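Local coordinates for protein Ac-ASP-7 (Ancylostoma caninum, PDB 3S6S) that is of unknown function but, as a secreted hookworm protein of the SCP/TAPS (pathogenesis-related) family, probably takes part in the interaction between parasite and host, at residues 20-23 / 24-28; 50-54 / 55-59; 67-70 / 71-75; 143-146 / 147-150. One frame throughout, in Å; residues are numbered along the deposited sequence.

Interaction 1 of 4, residues 20-23 / 24-28; sequences EAID and TFHNG
His-26 turns back on Ile-22 along this piece of helix 16-34. The carbonyl O of Ile-22 takes two bonds from one residue: the ring atom ND1 of His-26 donates to it at 2.8 Å, lying above the carbonyl plane, while the backbone N of His-26 reaches it at 3.0 Å from the opposite face. With CG of His-26 beside its own backbone N (chi1 -82°), the ring doubles back along the helix so that the oxygen lies in the ring plane. One residue further on, Asn-27 N bonds to Asp-23 O at 2.9 Å, and Asn-27 ND2 adds a weak bond to Asp-23 OD2. The main partner of that amide is elsewhere, since its OD1 accepts from Leu-50 N. A water donates both to Asp-23 OD1 and to Thr-24 OG1, 2.7 Å from the latter. The apolar part of the contact is CG2 of Ile-22, which lies alongside the His-26 ring, 3.7 Å from CE1; Ile-22 also faces Trp-136 and Cys-138 of the sheet. With ND1 bonded to Ile-22 O and NE2 to Tyr-140 OH, both nitrogens of this buried ring have partners, which fixes its rotation.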
# COMPACT_ATOMS: atom_id res chain seq x y z
N GLU A 20 10.03 4.36 -2.69
CA GLU A 20 9.91 3.54 -3.88
C GLU A 20 9.94 2.07 -3.54
O GLU A 20 9.19 1.28 -4.12
CB GLU A 20 11.02 3.91 -4.86
CG GLU A 20 10.87 5.33 -5.33
CD GLU A 20 11.48 5.57 -6.68
OE1 GLU A 20 12.32 4.75 -7.10
OE2 GLU A 20 11.11 6.59 -7.32
N ALA A 21 10.79 1.71 -2.59
CA ALA A 21 10.89 0.33 -2.15
C ALA A 21 9.54 -0.15 -1.59
O ALA A 21 9.08 -1.25 -1.88
CB ALA A 21 12.00 0.19 -1.10
N ILE A 22 8.90 0.71 -0.80
CA ILE A 22 7.62 0.38 -0.18
C ILE A 22 6.47 0.35 -1.19
O ILE A 22 5.62 -0.56 -1.19
CB ILE A 22 7.31 1.35 0.97
CG1 ILE A 22 8.41 1.24 2.04
CG2 ILE A 22 5.91 1.09 1.55
CD1 ILE A 22 8.34 2.29 3.14
N ASP A 23 6.48 1.34 -2.08
CA ASP A 23 5.51 1.42 -3.15
C ASP A 23 5.63 0.26 -4.12
O ASP A 23 4.62 -0.29 -4.56
CB ASP A 23 5.66 2.75 -3.89
CG ASP A 23 4.76 2.83 -5.09
OD1 ASP A 23 5.21 2.43 -6.20
OD2 ASP A 23 3.61 3.27 -4.92
N THR A 24 6.86 -0.14 -4.42
CA THR A 24 7.06 -1.26 -5.34
C THR A 24 6.65 -2.58 -4.70
O THR A 24 6.03 -3.43 -5.35
CB THR A 24 8.52 -1.33 -5.85
OG1 THR A 24 8.81 -0.18 -6.67
CG2 THR A 24 8.71 -2.58 -6.69
N PHE A 25 6.98 -2.74 -3.42
CA PHE A 25 6.53 -3.90 -2.68
C PHE A 25 5.01 -4.01 -2.70
O PHE A 25 4.46 -5.08 -2.97
CB PHE A 25 7.02 -3.83 -1.24
CG PHE A 25 6.44 -4.89 -0.35
CD1 PHE A 25 5.21 -4.70 0.27
CD2 PHE A 25 7.12 -6.08 -0.13
CE1 PHE A 25 4.66 -5.67 1.09
CE2 PHE A 25 6.59 -7.07 0.68
CZ PHE A 25 5.36 -6.86 1.30
N HIS A 26 4.33 -2.92 -2.41
CA HIS A 26 2.87 -2.92 -2.45
C HIS A 26 2.32 -3.21 -3.83
O HIS A 26 1.56 -4.16 -4.01
CB HIS A 26 2.30 -1.59 -1.95
CG HIS A 26 2.23 -1.48 -0.46
ND1 HIS A 26 3.34 -1.20 0.31
CD2 HIS A 26 1.20 -1.62 0.39
CE1 HIS A 26 2.98 -1.15 1.58
NE2 HIS A 26 1.68 -1.42 1.66
N ASN A 27 2.68 -2.39 -4.81
CA ASN A 27 2.01 -2.50 -6.11
C ASN A 27 2.48 -3.67 -6.94
O ASN A 27 1.70 -4.26 -7.71
CB ASN A 27 2.02 -1.17 -6.87
CG ASN A 27 1.02 -0.18 -6.29
OD1 ASN A 27 -0.18 -0.50 -6.15
ND2 ASN A 27 1.50 1.00 -5.91
N GLY A 28 3.75 -4.04 -6.76
CA GLY A 28 4.26 -5.27 -7.33
C GLY A 28 3.45 -6.48 -6.91
O GLY A 28 3.08 -7.32 -7.73
O HOH W 1 8.07 2.45 -6.48

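Interaction 2 of 4, residues 50-54 / 55-59; sequences LVYDC and GLEEE
Tyr-52 reaches across to Glu-57, its hydroxyl donating to OE1 at 2.5 Å. The oxygen lies at the ring edge, in the ring plane, yet the hydroxyl meets it from above the carboxylate, whose plane stands 88° from the ring. Glu-57 spans the gap with an extended chain, and its other oxygen, OE2, accepts from the backbone N atoms of Met-13 and Val-14, so both oxygens of this buried carboxylate are bonded. Asp-53 is the N-cap of the helix. Its CG is anti to the backbone N (chi1 179°), which brings OD1 over the first turn, 3.1 Å from Leu-56 N; a weak bond links OD1 to Gly-55 N. Its carbonyl O receives Glu-57 N at 2.9 Å, and CG of Leu-56 packs 3.9 Å from the carboxylate carbon CG of Asp-53. Next, Cys-54 O accepts from Glu-58 N at 2.9 Å, while SG of Cys-54 forms the disulfide to Cys-12. Strand 51-53 thus leads directly into helix 54-65, the axes of segments 51-53 and 55-59 at 58°; the strand lies between strands 6-7 and 116-123, and Arg-116 of the latter forms a salt bridge with Asp-53 OD2 beside the helix start.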
# COMPACT_ATOMS: atom_id res chain seq x y z
N LEU A 50 -2.24 1.19 -5.75
CA LEU A 50 -2.34 2.21 -4.73
C LEU A 50 -1.62 3.47 -5.20
O LEU A 50 -0.43 3.44 -5.54
CB LEU A 50 -1.75 1.73 -3.41
CG LEU A 50 -2.32 0.47 -2.77
CD1 LEU A 50 -1.50 0.12 -1.55
CD2 LEU A 50 -3.78 0.67 -2.39
N VAL A 51 -2.34 4.57 -5.23
CA VAL A 51 -1.70 5.84 -5.46
C VAL A 51 -0.92 6.24 -4.21
O VAL A 51 -1.47 6.26 -3.12
CB VAL A 51 -2.73 6.92 -5.79
CG1 VAL A 51 -2.11 8.29 -5.69
CG2 VAL A 51 -3.33 6.65 -7.16
N TYR A 52 0.37 6.55 -4.38
CA TYR A 52 1.17 7.09 -3.29
C TYR A 52 0.79 8.54 -3.01
O TYR A 52 0.87 9.40 -3.89
CB TYR A 52 2.69 6.97 -3.53
CG TYR A 52 3.42 7.14 -2.22
CD1 TYR A 52 3.78 6.04 -1.46
CD2 TYR A 52 3.67 8.41 -1.71
CE1 TYR A 52 4.40 6.19 -0.24
CE2 TYR A 52 4.30 8.58 -0.49
CZ TYR A 52 4.66 7.47 0.25
OH TYR A 52 5.27 7.62 1.47
N ASP A 53 0.37 8.80 -1.78
CA ASP A 53 -0.27 10.05 -1.43
C ASP A 53 0.46 10.70 -0.25
O ASP A 53 0.39 10.20 0.88
CB ASP A 53 -1.74 9.79 -1.07
CG ASP A 53 -2.50 11.05 -0.66
OD1 ASP A 53 -1.94 11.97 -0.03
OD2 ASP A 53 -3.72 11.09 -0.95
N CYS A 54 1.12 11.82 -0.53
CA CYS A 54 1.93 12.54 0.46
C CYS A 54 1.11 12.99 1.65
O CYS A 54 1.63 13.06 2.76
CB CYS A 54 2.61 13.76 -0.16
SG CYS A 54 3.62 13.41 -1.62
N GLY A 55 -0.15 13.31 1.41
CA GLY A 55 -1.08 13.63 2.48
C GLY A 55 -1.22 12.47 3.44
O GLY A 55 -1.14 12.65 4.66
N LEU A 56 -1.41 11.27 2.91
CA LEU A 56 -1.48 10.08 3.75
C LEU A 56 -0.12 9.71 4.35
O LEU A 56 -0.07 9.10 5.42
CB LEU A 56 -2.07 8.88 3.01
CG LEU A 56 -3.52 9.02 2.57
CD1 LEU A 56 -3.97 7.77 1.84
CD2 LEU A 56 -4.42 9.32 3.78
N GLU A 57 0.97 10.08 3.69
CA GLU A 57 2.27 9.88 4.33
C GLU A 57 2.38 10.76 5.58
O GLU A 57 2.88 10.33 6.61
CB GLU A 57 3.44 10.13 3.39
CG GLU A 57 4.70 10.46 4.18
CD GLU A 57 5.99 10.44 3.36
OE1 GLU A 57 5.98 9.92 2.21
OE2 GLU A 57 7.00 10.93 3.88
N GLU A 58 1.90 11.99 5.48
CA GLU A 58 1.84 12.88 6.61
C GLU A 58 0.90 12.34 7.72
O GLU A 58 1.17 12.52 8.92
CB GLU A 58 1.43 14.28 6.15
CG GLU A 58 1.22 15.32 7.26
CD GLU A 58 2.36 15.40 8.29
OE1 GLU A 58 2.08 15.81 9.45
OE2 GLU A 58 3.52 15.05 7.97
N GLU A 59 -0.18 11.67 7.34
CA GLU A 59 -1.02 11.05 8.36
C GLU A 59 -0.26 9.90 9.01
O GLU A 59 -0.32 9.71 10.22
CB GLU A 59 -2.37 10.57 7.79
CG GLU A 59 -3.21 11.65 7.08
CD GLU A 59 -4.64 11.17 6.81
OE1 GLU A 59 -5.45 11.97 6.29
OE2 GLU A 59 -4.95 10.00 7.13

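Interaction 3 of 4, residues 67-70 / 71-75; sequences PGYA and DLHHR
Tyr-69 and His-73 bring their rings together one turn apart on the surface. Edge atoms of the imidazole lie over one face of the phenol: His-73 NE2 is 3.1 Å from Tyr-69 CZ, and CD2 sits above the plane toward the rim. The planes are inclined at 34° with centroids 4.3 Å apart, so the rings meet obliquely. Tyr-69 has CG anti to the backbone N (chi1 174°), laying its ring along the turn, whereas CG of His-73 sits beside its own N (chi1 -61°), folding the imidazole back toward Tyr-69. The same histidine keeps Tyr-69 O in its ring plane, near CD2.

Among the backbone bonds, Leu-72 N donates to Gly-68 O at 3.3 Å. The short, weakly bonded helix then closes in a Schellman motif: His-74, with positive phi, is the C-prime residue, Arg-75 N bonds to Ala-70 O at 3.2 Å and His-74 N to Asp-71 O at 2.9 Å. Ala-70 O also takes His-73 N, and its two donors arrive from opposite faces of the carbonyl plane. At the other end Glu-63 of helix 54-65 accepts from the N atoms of Gly-68 and Ala-70, tying the turn to that helix.

Apolar contacts are few. CB of Ala-70 meets CB of Arg-75 at 4.1 Å, and both side chains rest on Val-139 of strand 133-140. CG of Arg-75 passes by Ala-70 O, 3.5 Å away, before the bend in its chain carries the guanidinium to a salt bridge with Glu-59.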
# COMPACT_ATOMS: atom_id res chain seq x y z
N PRO A 67 -0.16 7.27 18.26
CA PRO A 67 -0.86 6.03 17.93
C PRO A 67 -2.36 6.15 18.12
O PRO A 67 -2.84 6.56 19.18
CB PRO A 67 -0.25 5.04 18.93
CG PRO A 67 1.17 5.53 19.07
CD PRO A 67 1.06 7.04 19.06
N GLY A 68 -3.10 5.79 17.08
CA GLY A 68 -4.54 5.91 17.10
C GLY A 68 -5.04 7.01 16.18
O GLY A 68 -6.22 7.03 15.81
N TYR A 69 -4.13 7.92 15.81
CA TYR A 69 -4.47 9.05 14.94
C TYR A 69 -5.19 8.61 13.67
O TYR A 69 -6.23 9.17 13.32
CB TYR A 69 -3.22 9.88 14.56
CG TYR A 69 -3.53 10.96 13.54
CD1 TYR A 69 -3.87 12.25 13.94
CD2 TYR A 69 -3.53 10.67 12.18
CE1 TYR A 69 -4.18 13.24 13.00
CE2 TYR A 69 -3.84 11.63 11.24
CZ TYR A 69 -4.17 12.92 11.65
OH TYR A 69 -4.47 13.88 10.70
N ALA A 70 -4.66 7.60 12.99
CA ALA A 70 -5.21 7.20 11.68
C ALA A 70 -6.60 6.57 11.79
O ALA A 70 -7.49 6.85 10.99
CB ALA A 70 -4.24 6.27 10.95
N ASP A 71 -6.77 5.70 12.77
CA ASP A 71 -8.07 5.11 13.02
C ASP A 71 -9.16 6.18 13.21
O ASP A 71 -10.28 6.01 12.75
CB ASP A 71 -8.04 4.18 14.23
CG ASP A 71 -9.35 3.45 14.43
OD1 ASP A 71 -9.79 2.78 13.46
OD2 ASP A 71 -9.97 3.58 15.52
N LEU A 72 -8.82 7.29 13.85
CA LEU A 72 -9.76 8.40 14.01
C LEU A 72 -10.21 8.99 12.69
O LEU A 72 -11.31 9.53 12.58
CB LEU A 72 -9.14 9.53 14.84
CG LEU A 72 -9.01 9.25 16.33
CD1 LEU A 72 -8.79 10.56 17.02
CD2 LEU A 72 -10.26 8.56 16.84
N HIS A 73 -9.34 8.92 11.69
CA HIS A 73 -9.68 9.40 10.36
C HIS A 73 -10.16 8.26 9.47
O HIS A 73 -10.27 8.41 8.25
CB HIS A 73 -8.49 10.17 9.76
CG HIS A 73 -8.09 11.37 10.57
ND1 HIS A 73 -8.55 12.64 10.30
CD2 HIS A 73 -7.29 11.48 11.66
CE1 HIS A 73 -8.04 13.49 11.18
NE2 HIS A 73 -7.27 12.81 12.01
N HIS A 74 -10.43 7.11 10.09
CA HIS A 74 -11.05 5.98 9.40
C HIS A 74 -10.18 5.41 8.30
O HIS A 74 -10.68 5.05 7.22
CB HIS A 74 -12.42 6.37 8.86
CG HIS A 74 -13.39 6.77 9.93
ND1 HIS A 74 -13.70 8.08 10.21
CD2 HIS A 74 -14.07 6.02 10.83
CE1 HIS A 74 -14.55 8.12 11.22
NE2 HIS A 74 -14.79 6.89 11.62
N ARG A 75 -8.89 5.31 8.60
CA ARG A 75 -7.91 4.78 7.67
C ARG A 75 -7.54 3.34 8.01
O ARG A 75 -7.76 2.88 9.12
CB ARG A 75 -6.63 5.62 7.73
CG ARG A 75 -6.85 7.10 7.60
CD ARG A 75 -7.46 7.42 6.26
NE ARG A 75 -7.24 8.82 5.92
CZ ARG A 75 -7.92 9.47 4.98
NH1 ARG A 75 -8.89 8.85 4.31
NH2 ARG A 75 -7.65 10.74 4.72

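Interaction 4 of 4, residues 143-146 / 147-150; sequences KPKD and GESF
Gly-147 and Asp-146 form the corner of a tight turn between Lys-145 and Glu-148. Gly-147 has a phi of 77°, the positive phi characteristic of the third position of a type II turn; a CB there would collide with Asp-146 O. Glu-148 closes the turn twice. Its backbone N donates to Lys-145 O at 3.0 Å from above the carbonyl plane, and its side chain reaches across to accept from Lys-145 N at OE1, also 3.0 Å. That second bond is nearly straight, 166° at the hydrogen, and it enters almost along the C-O axis of OE1. CG of Glu-148 is anti to its own backbone N (chi1 179°) and the chain beyond is extended, which carries the carboxylate across the turn at about a right angle to the Lys-145 side chain, whose CG lies 3.4 Å from OE1. A water gives OE1 another hydrogen bond at 2.6 Å, while OE2 accepts from Tyr-111 OH, so the carboxylate is gripped at both oxygens. Phe-150 returns to the start of the loop, its edge atom CZ 3.5 Å from CB of Pro-144, which lies near the ring plane. Arg-107 of helix 103-110 touches both of these side chains and bonds to Lys-145 O. Residues 145-148 form a type II beta turn in the loop that follows strand 133-140, with the side chain of its last residue bonded back to Lys-145 N.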
# COMPACT_ATOMS: atom_id res chain seq x y z
N LYS A 143 -9.78 0.42 4.53
CA LYS A 143 -9.49 -0.70 5.39
C LYS A 143 -10.49 -1.81 5.12
O LYS A 143 -11.68 -1.56 5.12
CB LYS A 143 -9.64 -0.24 6.83
CG LYS A 143 -9.58 -1.34 7.84
CD LYS A 143 -9.64 -0.74 9.21
CE LYS A 143 -9.30 -1.74 10.29
NZ LYS A 143 -9.56 -1.14 11.64
N PRO A 144 -10.01 -3.04 4.89
CA PRO A 144 -11.00 -4.11 4.66
C PRO A 144 -11.68 -4.46 5.97
O PRO A 144 -11.19 -4.07 7.03
CB PRO A 144 -10.12 -5.26 4.20
CG PRO A 144 -8.83 -5.05 4.93
CD PRO A 144 -8.64 -3.56 4.96
N LYS A 145 -12.80 -5.18 5.93
CA LYS A 145 -13.36 -5.73 7.16
C LYS A 145 -13.15 -7.22 7.24
O LYS A 145 -12.90 -7.89 6.24
CB LYS A 145 -14.84 -5.36 7.40
CG LYS A 145 -15.57 -4.67 6.27
CD LYS A 145 -16.74 -3.85 6.83
CE LYS A 145 -17.47 -4.63 7.94
NZ LYS A 145 -18.39 -3.79 8.75
N ASP A 146 -13.24 -7.75 8.45
CA ASP A 146 -12.98 -9.16 8.65
C ASP A 146 -14.00 -9.99 7.90
O ASP A 146 -15.19 -9.67 7.88
CB ASP A 146 -12.94 -9.48 10.14
CG ASP A 146 -11.75 -8.84 10.83
OD1 ASP A 146 -11.85 -7.65 11.19
OD2 ASP A 146 -10.70 -9.51 10.95
N GLY A 147 -13.51 -11.03 7.24
CA GLY A 147 -14.35 -11.87 6.42
C GLY A 147 -14.72 -11.29 5.06
O GLY A 147 -15.20 -12.02 4.21
N GLU A 148 -14.52 -9.99 4.86
CA GLU A 148 -14.80 -9.39 3.56
C GLU A 148 -14.09 -10.16 2.45
O GLU A 148 -12.90 -10.45 2.55
CB GLU A 148 -14.40 -7.91 3.52
CG GLU A 148 -14.66 -7.25 2.17
CD GLU A 148 -14.45 -5.75 2.17
OE1 GLU A 148 -14.15 -5.17 3.24
OE2 GLU A 148 -14.59 -5.14 1.09
N SER A 149 -14.83 -10.49 1.39
CA SER A 149 -14.24 -11.20 0.25
C SER A 149 -13.44 -10.24 -0.63
O SER A 149 -13.85 -9.10 -0.86
CB SER A 149 -15.32 -11.90 -0.58
OG SER A 149 -14.72 -12.66 -1.63
N PHE A 150 -12.29 -10.70 -1.13
CA PHE A 150 -11.41 -9.87 -1.95
C PHE A 150 -11.48 -10.26 -3.43
O PHE A 150 -10.98 -9.52 -4.28
CB PHE A 150 -9.95 -9.97 -1.48
CG PHE A 150 -9.66 -9.24 -0.20
CD1 PHE A 150 -10.68 -8.63 0.52
CD2 PHE A 150 -8.36 -9.16 0.29
CE1 PHE A 150 -10.40 -7.95 1.70
CE2 PHE A 150 -8.08 -8.48 1.47
CZ PHE A 150 -9.10 -7.88 2.18
O HOH W 2 -14.57 -2.61 3.73

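How the interactions relate
The four contacts follow one another along the chain without overlap; interactions 1 and 2 lie nearer the centre of the chain, 3 and 4 at its surface. Interactions 1 and 2, centres 13 Å apart, join directly: Asn-27 of helix 16-34 is a probable hydrogen-bond partner of Leu-50, just before strand 51-53. Interaction 2 passes into interaction 3, 14 Å away between centres, through consecutive helices 54-65 and 69-72, with Glu-59 and Arg-75 in a salt bridge. Interaction 4 lies beyond strand 133-140, about 22 Å from interactions 1 and 2 between centres, and meets interaction 3 only where Lys-143 packs on Arg-75. Helices flanking a mixed sheet, as seen here, belong to the alpha-beta-alpha sandwich of SCP/TAPS proteins.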